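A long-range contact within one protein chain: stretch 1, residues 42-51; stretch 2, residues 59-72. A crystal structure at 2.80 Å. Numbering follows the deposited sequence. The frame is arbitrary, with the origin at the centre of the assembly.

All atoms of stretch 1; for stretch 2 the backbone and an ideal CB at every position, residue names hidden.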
# COMPACT_ATOMS: atom_id res chain seq x y z
N GLN A 42 7.17 -15.54 -0.44
CA GLN A 42 7.82 -16.25 -1.54
C GLN A 42 6.85 -16.70 -2.62
O GLN A 42 5.70 -17.04 -2.34
CB GLN A 42 8.57 -17.47 -1.00
CG GLN A 42 9.74 -17.14 -0.10
CD GLN A 42 10.33 -18.38 0.55
OE1 GLN A 42 9.61 -19.23 1.06
NE2 GLN A 42 11.66 -18.47 0.53
N LEU A 43 7.35 -16.71 -3.85
CA LEU A 43 6.61 -17.20 -5.01
C LEU A 43 6.94 -18.67 -5.23
O LEU A 43 8.10 -19.07 -5.18
CB LEU A 43 7.00 -16.40 -6.25
CG LEU A 43 6.53 -16.89 -7.63
CD1 LEU A 43 5.02 -16.88 -7.73
CD2 LEU A 43 7.15 -16.02 -8.71
N VAL A 44 5.92 -19.48 -5.48
CA VAL A 44 6.12 -20.82 -6.00
C VAL A 44 5.83 -20.79 -7.49
O VAL A 44 6.68 -21.18 -8.30
CB VAL A 44 5.26 -21.88 -5.29
CG1 VAL A 44 5.67 -23.27 -5.72
CG2 VAL A 44 5.38 -21.74 -3.79
N CYS A 45 4.64 -20.31 -7.87
CA CYS A 45 4.28 -20.23 -9.28
C CYS A 45 3.13 -19.27 -9.59
O CYS A 45 2.21 -19.10 -8.79
CB CYS A 45 3.91 -21.62 -9.79
SG CYS A 45 4.22 -21.84 -11.55
N ASP A 46 3.19 -18.67 -10.78
CA ASP A 46 2.13 -17.81 -11.30
C ASP A 46 1.27 -18.65 -12.24
O ASP A 46 1.76 -19.58 -12.88
CB ASP A 46 2.74 -16.63 -12.06
CG ASP A 46 1.83 -15.40 -12.12
OD1 ASP A 46 1.30 -14.98 -11.06
OD2 ASP A 46 1.67 -14.84 -13.23
N ASP A 47 -0.02 -18.32 -12.30
CA ASP A 47 -0.97 -18.92 -13.26
C ASP A 47 -1.29 -20.40 -13.07
O ASP A 47 -2.43 -20.74 -12.76
CB ASP A 47 -0.52 -18.67 -14.71
CG ASP A 47 -1.58 -19.12 -15.72
OD1 ASP A 47 -2.78 -18.83 -15.49
OD2 ASP A 47 -1.22 -19.76 -16.73
N VAL A 48 -0.32 -21.28 -13.30
CA VAL A 48 -0.57 -22.74 -13.27
C VAL A 48 0.40 -23.47 -12.35
O VAL A 48 1.57 -23.10 -12.26
CB VAL A 48 -0.48 -23.33 -14.69
CG1 VAL A 48 -0.53 -24.85 -14.65
CG2 VAL A 48 -1.61 -22.80 -15.55
N ILE A 49 -0.09 -24.51 -11.69
CA ILE A 49 0.67 -25.27 -10.70
C ILE A 49 0.60 -26.76 -10.98
O ILE A 49 -0.49 -27.29 -11.21
CB ILE A 49 0.10 -25.08 -9.28
CG1 ILE A 49 -0.19 -23.62 -8.99
CG2 ILE A 49 1.06 -25.60 -8.24
CD1 ILE A 49 -1.10 -23.44 -7.82
N ASP A 50 1.74 -27.44 -10.96
CA ASP A 50 1.75 -28.90 -10.96
C ASP A 50 1.51 -29.39 -9.54
O ASP A 50 2.10 -28.87 -8.59
CB ASP A 50 3.08 -29.46 -11.48
CG ASP A 50 3.33 -29.12 -12.94
OD1 ASP A 50 2.52 -28.39 -13.56
OD2 ASP A 50 4.35 -29.59 -13.48
N LEU A 51 0.63 -30.38 -9.39
CA LEU A 51 0.29 -30.95 -8.10
C LEU A 51 0.65 -32.43 -8.06
O LEU A 51 0.61 -33.12 -9.08
CB LEU A 51 -1.21 -30.79 -7.81
CG LEU A 51 -1.79 -29.38 -7.70
CD1 LEU A 51 -3.29 -29.47 -7.52
CD2 LEU A 51 -1.16 -28.59 -6.55
N UNK A 59 1.73 -31.65 -2.51
CA UNK A 59 2.84 -30.76 -2.88
C UNK A 59 2.55 -30.06 -4.21
O UNK A 59 2.12 -30.69 -5.17
CB UNK A 59 4.15 -31.55 -2.97
N UNK A 60 2.78 -28.76 -4.24
CA UNK A 60 2.60 -27.95 -5.45
C UNK A 60 3.93 -27.46 -5.98
O UNK A 60 4.74 -26.93 -5.22
CB UNK A 60 1.68 -26.76 -5.17
N UNK A 61 4.15 -27.64 -7.27
CA UNK A 61 5.42 -27.28 -7.90
C UNK A 61 5.19 -26.57 -9.22
O UNK A 61 4.22 -26.84 -9.93
CB UNK A 61 6.28 -28.52 -8.12
N UNK A 62 6.09 -25.64 -9.55
CA UNK A 62 5.99 -24.84 -10.77
C UNK A 62 6.76 -25.56 -11.86
O UNK A 62 7.86 -26.05 -11.62
CB UNK A 62 6.52 -23.42 -10.56
N UNK A 63 6.19 -25.64 -13.08
CA UNK A 63 6.97 -26.22 -14.17
C UNK A 63 8.11 -25.29 -14.58
O UNK A 63 7.99 -24.08 -14.42
CB UNK A 63 6.07 -26.51 -15.37
N UNK A 64 9.20 -25.87 -15.09
CA UNK A 64 10.38 -25.09 -15.50
C UNK A 64 10.02 -24.01 -16.52
O UNK A 64 8.87 -23.88 -16.93
CB UNK A 64 11.45 -26.02 -16.09
N UNK A 65 11.02 -23.23 -16.93
CA UNK A 65 10.86 -22.22 -17.97
C UNK A 65 10.07 -21.04 -17.45
O UNK A 65 10.56 -19.91 -17.47
CB UNK A 65 10.17 -22.81 -19.20
N UNK A 66 8.85 -21.29 -16.99
CA UNK A 66 8.03 -20.28 -16.31
C UNK A 66 8.49 -20.01 -14.89
O UNK A 66 8.12 -19.00 -14.31
CB UNK A 66 6.56 -20.72 -16.29
N UNK A 67 9.29 -20.90 -14.31
CA UNK A 67 9.71 -20.76 -12.92
C UNK A 67 10.45 -19.45 -12.66
O UNK A 67 11.41 -19.12 -13.35
CB UNK A 67 10.60 -21.94 -12.53
N UNK A 68 9.98 -18.71 -11.65
CA UNK A 68 10.61 -17.46 -11.24
C UNK A 68 10.05 -16.21 -11.90
O UNK A 68 10.42 -15.10 -11.53
CB UNK A 68 12.11 -17.54 -11.53
N UNK A 69 9.13 -16.39 -12.86
CA UNK A 69 8.59 -15.27 -13.62
C UNK A 69 7.12 -14.98 -13.28
O UNK A 69 6.34 -15.90 -13.03
CB UNK A 69 8.73 -15.55 -15.12
N UNK A 70 6.78 -13.69 -13.28
CA UNK A 70 5.42 -13.20 -13.04
C UNK A 70 5.07 -12.24 -14.16
O UNK A 70 5.92 -11.46 -14.58
CB UNK A 70 5.29 -12.52 -11.67
N UNK A 71 3.84 -12.30 -14.65
CA UNK A 71 3.36 -11.34 -15.64
C UNK A 71 2.41 -10.35 -14.98
O UNK A 71 1.46 -10.76 -14.30
CB UNK A 71 2.67 -12.06 -16.80
N UNK A 72 2.67 -9.06 -15.18
CA UNK A 72 1.79 -8.00 -14.69
C UNK A 72 1.57 -7.02 -15.84
O UNK A 72 2.52 -6.45 -16.36
CB UNK A 72 2.38 -7.30 -13.46

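Position 59 lies in a strand, begun earlier in the chain, that pairs antiparallel with 48-51. Its CA-to-CB bond points sideways and its ideal CB has no atom of stretch 1 within 5.5 Å, so this contact sets few limits and a beta-branched residue would suit the strand. It is Ile59, whose side chain leads away; its backbone O receives a CA-H...O contact from Leu51 CA at 3.5 Å.

At 60 the choice narrows. An ideal CB would share a face with Leu51, only 3.3 Å from Ile49 CG2 and 3.7 Å from Leu51 CD2. That is tight even for alanine, and glycine fits best. Gly60 brings its CA to 3.3 Å from Asp50 O, a second CA-H...O contact, and to 4.0 Å from Leu51 CD2.

Position 61 pairs with Asp50, and the backbone secures the register for any residue but proline, which would lose the N-H donated to Asp50 O: 61 N to Asp50 O is 2.7 Å, Asp50 N to 61 O is 2.8 Å. The CB lies on the same face as Asp50, with Asp50 O 4.2 Å away, so a small polar donor such as serine or threonine would suit, and a longer basic chain could seek the carboxylate. The residue is Ser61, in the p rotamer, whose OG gives a weak hydrogen bond to Asp50 O at 3.4 Å.

At 62 the ideal CB sits 3.0 Å from Cys45 SG, too close for a nonbonded carbon but natural beside a half-cystine. Cysteine is the clear reading. Cys62 SG bonds Cys45 SG at 2.0 Å, with chi3 at 50°, tying the end of one strand to the loop after the other.

Position 63, with phi -70°, admits proline, and Asp50 OD2 lies 4.0 Å from its ideal CB; a polar residue could serve too. Pro63 packs its CD 3.9 Å from Cys45 SG.

Position 64 is out of reach and open to many residues; it is Ser64. At 65 nothing of stretch 1 is near, but phi 73° favours glycine or asparagine; the deposited Val65 is unexpected there. At 66 CB points toward stretch 1 but stays 5.4 Å from Cys45 SG, so small or polar residues would suit; Ala66 begins a type II turn ending at 69. At 67 CB points sideways with nothing of stretch 1 within 5.5 Å, so many residues would suit; it is Asn67, whose OD1 comes to 3.8 Å from Val44 O without a hydrogen bond. At 68, phi 92° would jam a CB against the preceding carbonyl, calling for glycine, and Gly68 it is.

At 69 CB points away, allowing a large residue, here Tyr69. Position 70 lies beside Leu43 CD2, 4.9 Å from its ideal CB, inviting an aliphatic chain; Ile70 CG1 closes to 3.7 Å from that CD2. Positions 71 and 72 point sideways and are loosely constrained: Leu71, near Asp46, and Ile72, beyond contact.

Stretch 2 (59-72) IGSCPSVANGYILI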
# COMPACT_ATOMS: atom_id res chain seq x y z
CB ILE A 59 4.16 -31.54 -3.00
CG1 ILE A 59 4.50 -32.25 -1.69
CG2 ILE A 59 5.30 -30.60 -3.41
CD1 ILE A 59 4.71 -31.31 -0.53
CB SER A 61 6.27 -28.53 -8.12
OG SER A 61 5.45 -29.62 -8.50
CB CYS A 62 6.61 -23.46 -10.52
SG CYS A 62 6.22 -22.15 -11.73
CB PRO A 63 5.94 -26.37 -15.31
CG PRO A 63 4.84 -25.44 -14.98
CD PRO A 63 4.86 -25.19 -13.50
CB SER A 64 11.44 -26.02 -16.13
OG SER A 64 11.66 -27.18 -15.35
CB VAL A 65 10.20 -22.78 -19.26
CG1 VAL A 65 10.24 -21.74 -20.38
CG2 VAL A 65 10.90 -24.06 -19.72
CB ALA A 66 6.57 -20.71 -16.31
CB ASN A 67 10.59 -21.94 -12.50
CG ASN A 67 10.68 -22.07 -10.99
OD1 ASN A 67 9.68 -22.27 -10.32
ND2 ASN A 67 11.89 -21.96 -10.46
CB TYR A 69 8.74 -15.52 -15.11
CG TYR A 69 10.17 -15.57 -15.57
CD1 TYR A 69 10.89 -14.40 -15.78
CD2 TYR A 69 10.82 -16.78 -15.79
CE1 TYR A 69 12.22 -14.44 -16.20
CE2 TYR A 69 12.14 -16.83 -16.21
CZ TYR A 69 12.83 -15.65 -16.41
OH TYR A 69 14.14 -15.70 -16.83
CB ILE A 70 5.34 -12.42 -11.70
CG1 ILE A 70 5.25 -13.37 -10.52
CG2 ILE A 70 4.13 -11.48 -11.67
CD1 ILE A 70 5.10 -12.65 -9.18
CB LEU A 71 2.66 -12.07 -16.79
CG LEU A 71 2.04 -11.20 -17.88
CD1 LEU A 71 3.11 -10.43 -18.65
CD2 LEU A 71 1.20 -12.04 -18.83
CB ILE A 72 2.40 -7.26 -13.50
CG1 ILE A 72 2.51 -8.19 -12.29
CG2 ILE A 72 1.57 -6.03 -13.14
CD1 ILE A 72 3.06 -7.52 -11.05
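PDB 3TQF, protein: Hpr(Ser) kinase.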